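Side-chain contact in glutaredoxin related protein (Sulfolobus solfataricus, PDB 4MNN), which probably catalyses thiol-disulfide exchange as an atypical protein disulfide oxidoreductase built from thioredoxin folds: residues L78-N83 with T117-Y122. Sequence-based numbering, arbitrary orientation. Where two conformers were deposited one is given.
Sequences LVRISN and TAEFLY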
ATOM      1  N   LEU A  78      -5.795  -4.294  -4.507  1.00 13.86           N
ATOM      2  CA  LEU A  78      -5.986  -5.741  -4.374  1.00 14.46           C
ATOM      3  C   LEU A  78      -6.567  -6.332  -5.668  1.00 15.98           C
ATOM      4  O   LEU A  78      -6.137  -7.388  -6.152  1.00 13.72           O
ATOM      5  CB  LEU A  78      -6.952  -6.014  -3.218  1.00 14.93           C
ATOM      6  CG  LEU A  78      -6.371  -6.362  -1.821  1.00 20.95           C
ATOM      7  CD1 LEU A  78      -5.005  -5.849  -1.613  1.00 15.17           C
ATOM      8  CD2 LEU A  78      -7.342  -5.919  -0.734  1.00 18.99           C
ATOM      9  N   VAL A  79      -7.582  -5.661  -6.196  1.00 15.72           N
ATOM     10  CA  VAL A  79      -8.223  -6.141  -7.419  1.00 16.56           C
ATOM     11  C   VAL A  79      -7.251  -6.099  -8.598  1.00 17.54           C
ATOM     12  O   VAL A  79      -7.183  -7.041  -9.380  1.00 17.88           O
ATOM     13  CB  VAL A  79      -9.470  -5.282  -7.720  1.00 18.53           C
ATOM     14  CG1 VAL A  79     -10.101  -5.693  -9.081  1.00 21.05           C
ATOM     15  CG2 VAL A  79     -10.465  -5.419  -6.563  1.00 18.52           C
ATOM     16  N   ARG A  80      -6.500  -5.004  -8.736  1.00 17.96           N
ATOM     17  CA  ARG A  80      -5.560  -4.883  -9.857  1.00 17.75           C
ATOM     18  C   ARG A  80      -4.477  -5.949  -9.793  1.00 18.43           C
ATOM     19  O   ARG A  80      -4.154  -6.584 -10.800  1.00 18.43           O
ATOM     20  CB  ARG A  80      -4.913  -3.490  -9.887  1.00 18.05           C
ATOM     21  CG  ARG A  80      -5.848  -2.327 -10.188  1.00 21.19           C
ATOM     22  CD  ARG A  80      -5.077  -1.182 -10.909  1.00 23.64           C
ATOM     23  NE  ARG A  80      -6.017  -0.161 -11.354  1.00 26.53           N
ATOM     24  CZ  ARG A  80      -6.327   0.933 -10.662  1.00 27.78           C
ATOM     25  NH1 ARG A  80      -5.750   1.169  -9.477  1.00 26.04           N
ATOM     26  NH2 ARG A  80      -7.262   1.761 -11.127  1.00 28.58           N
ATOM     27  N   ILE A  81      -3.928  -6.158  -8.599  1.00 17.70           N
ATOM     28  CA  ILE A  81      -2.890  -7.157  -8.428  1.00 18.68           C
ATOM     29  C   ILE A  81      -3.459  -8.577  -8.686  1.00 20.01           C
ATOM     30  O   ILE A  81      -2.826  -9.388  -9.374  1.00 19.96           O
ATOM     31  CB  ILE A  81      -2.284  -7.058  -7.002  1.00 17.72           C
ATOM     32  CG1 ILE A  81      -1.442  -5.788  -6.896  1.00 15.27           C
ATOM     33  CG2 ILE A  81      -1.388  -8.263  -6.687  1.00 19.14           C
ATOM     34  CD1 ILE A  81      -1.175  -5.370  -5.442  1.00 16.18           C
ATOM     35  N   SER A  82      -4.650  -8.856  -8.170  0.50 20.02           N
ATOM     36  CA  SER A  82      -5.230 -10.183  -8.340  0.50 20.34           C
ATOM     37  C   SER A  82      -5.566 -10.513  -9.801  0.50 21.03           C
ATOM     38  O   SER A  82      -5.512 -11.677 -10.203  0.50 20.87           O
ATOM     39  CB  SER A  82      -6.482 -10.323  -7.477  0.50 20.27           C
ATOM     40  OG  SER A  82      -6.952 -11.659  -7.508  0.50 19.60           O
ATOM     41  N   ASN A  83      -5.910  -9.489 -10.577  1.00 21.40           N
ATOM     42  CA  ASN A  83      -6.255  -9.654 -11.999  1.00 23.88           C
ATOM     43  C   ASN A  83      -5.053  -9.375 -12.901  1.00 25.02           C
ATOM     44  O   ASN A  83      -5.106  -9.579 -14.123  1.00 24.11           O
ATOM     45  CB  ASN A  83      -7.382  -8.706 -12.387  1.00 23.60           C
ATOM     46  CG  ASN A  83      -8.723  -9.142 -11.839  1.00 27.22           C
ATOM     47  OD1 ASN A  83      -9.604  -8.325 -11.625  1.00 29.80           O
ATOM     48  ND2 ASN A  83      -8.884 -10.433 -11.619  1.00 23.38           N
ATOM     49  N   THR A 117      -1.480   9.542  -4.937  1.00 16.90           N
ATOM     50  CA  THR A 117      -0.090   9.070  -5.000  1.00 16.52           C
ATOM     51  C   THR A 117       0.042   7.598  -4.661  1.00 15.33           C
ATOM     52  O   THR A 117       0.809   6.890  -5.298  1.00 15.48           O
ATOM     53  CB  THR A 117       0.796   9.913  -4.093  1.00 15.30           C
ATOM     54  OG1 THR A 117       0.610  11.288  -4.460  1.00 16.05           O
ATOM     55  CG2 THR A 117       2.304   9.565  -4.320  1.00 15.10           C
ATOM     56  N   ALA A 118      -0.678   7.139  -3.640  1.00 15.11           N
ATOM     57  CA  ALA A 118      -0.639   5.720  -3.310  1.00 13.95           C
ATOM     58  C   ALA A 118      -1.108   4.878  -4.498  1.00 14.28           C
ATOM     59  O   ALA A 118      -0.502   3.861  -4.831  1.00 13.42           O
ATOM     60  CB  ALA A 118      -1.509   5.432  -2.132  1.00 11.77           C
ATOM     61  N   GLU A 119      -2.209   5.275  -5.136  1.00 17.11           N
ATOM     62  CA  GLU A 119      -2.712   4.476  -6.263  1.00 16.63           C
ATOM     63  C   GLU A 119      -1.692   4.326  -7.378  1.00 15.25           C
ATOM     64  O   GLU A 119      -1.516   3.252  -7.968  1.00 16.12           O
ATOM     65  CB  GLU A 119      -3.979   5.128  -6.792  1.00 20.50           C
ATOM     66  CG  GLU A 119      -4.696   4.294  -7.849  1.00 22.75           C
ATOM     67  CD  GLU A 119      -6.204   4.303  -7.633  1.00 26.80           C
ATOM     68  OE1 GLU A 119      -6.845   5.373  -7.812  1.00 26.67           O
ATOM     69  OE2 GLU A 119      -6.741   3.236  -7.275  1.00 25.70           O
ATOM     70  N   PHE A 120      -1.006   5.426  -7.659  1.00 16.07           N
ATOM     71  CA  PHE A 120       0.015   5.488  -8.691  1.00 16.14           C
ATOM     72  C   PHE A 120       1.170   4.550  -8.289  1.00 15.29           C
ATOM     73  O   PHE A 120       1.573   3.677  -9.064  1.00 14.06           O
ATOM     74  CB  PHE A 120       0.502   6.940  -8.828  1.00 17.07           C
ATOM     75  CG  PHE A 120       1.621   7.119  -9.818  1.00 21.48           C
ATOM     76  CD1 PHE A 120       1.358   7.171 -11.184  1.00 21.20           C
ATOM     77  CD2 PHE A 120       2.935   7.262  -9.381  1.00 23.54           C
ATOM     78  CE1 PHE A 120       2.397   7.370 -12.119  1.00 23.06           C
ATOM     79  CE2 PHE A 120       3.981   7.457 -10.288  1.00 24.37           C
ATOM     80  CZ  PHE A 120       3.710   7.514 -11.664  1.00 23.09           C
ATOM     81  N   LEU A 121       1.647   4.669  -7.051  1.00 14.02           N
ATOM     82  CA  LEU A 121       2.758   3.810  -6.627  1.00 13.52           C
ATOM     83  C   LEU A 121       2.376   2.343  -6.485  1.00 14.40           C
ATOM     84  O   LEU A 121       3.208   1.475  -6.740  1.00 16.75           O
ATOM     85  CB  LEU A 121       3.384   4.347  -5.327  1.00 12.95           C
ATOM     86  CG  LEU A 121       4.092   5.686  -5.535  1.00 12.13           C
ATOM     87  CD1 LEU A 121       4.608   6.220  -4.162  1.00 13.23           C
ATOM     88  CD2 LEU A 121       5.297   5.511  -6.525  1.00 13.12           C
ATOM     89  N   TYR A 122       1.122   2.052  -6.122  1.00 14.40           N
ATOM     90  CA  TYR A 122       0.691   0.642  -6.012  1.00 14.53           C
ATOM     91  C   TYR A 122       0.846   0.018  -7.389  1.00 14.72           C
ATOM     92  O   TYR A 122       1.243  -1.145  -7.517  1.00 14.96           O
ATOM     93  CB  TYR A 122      -0.768   0.523  -5.594  1.00 14.66           C
ATOM     94  CG  TYR A 122      -1.029   0.853  -4.146  1.00 14.78           C
ATOM     95  CD1 TYR A 122      -2.236   1.460  -3.758  1.00 15.23           C
ATOM     96  CD2 TYR A 122      -0.084   0.529  -3.153  1.00 16.14           C
ATOM     97  CE1 TYR A 122      -2.509   1.736  -2.404  1.00 14.72           C
ATOM     98  CE2 TYR A 122      -0.339   0.802  -1.783  1.00 15.97           C
ATOM     99  CZ  TYR A 122      -1.561   1.398  -1.428  1.00 16.00           C
ATOM    100  OH  TYR A 122      -1.870   1.619  -0.110  1.00 16.94           O
TER
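Arg80 and Glu119 form a salt bridge between helix 71-83 and helix 114-127. Arg80 NH1 donates a hydrogen bond to Glu119 OE2 at 3.2 Å, with an N-H...O angle of 158°. The oxygen sits at the edge of the guanidinium, close to its plane. The carboxylate is turned differently: NH1 reaches OE2 from above the carboxylate plane, and the two planes are 77° apart. Between Arg80 and Glu119 one N-H meets one oxygen, without the paired bonds of a coplanar bridge. Glu119 CG also comes within 3.7 Å of Arg80 NH1. A bend at chi2 (138°) carries the carboxylate over to Arg80. The side chains cross at about a right angle. Arg80 spans the gap because its chain is extended from CG to NE.

Both helices pack on one mixed sheet, consistent with two thioredoxin-like units sharing it. Cys114 of the Cys111-Cys114 disulfide begins helix 114-127, as in a thioredoxin-type CxxC. The two helices belong to the two thioredoxin-like halves.

Further out, Asn76 ND2 gives Glu119 OE2 a weak second hydrogen bond. Arg80 also rests on Gln123 and Gln126. On the sheet side, Ile81 touches Tyr60, whose ring stacks with Tyr122.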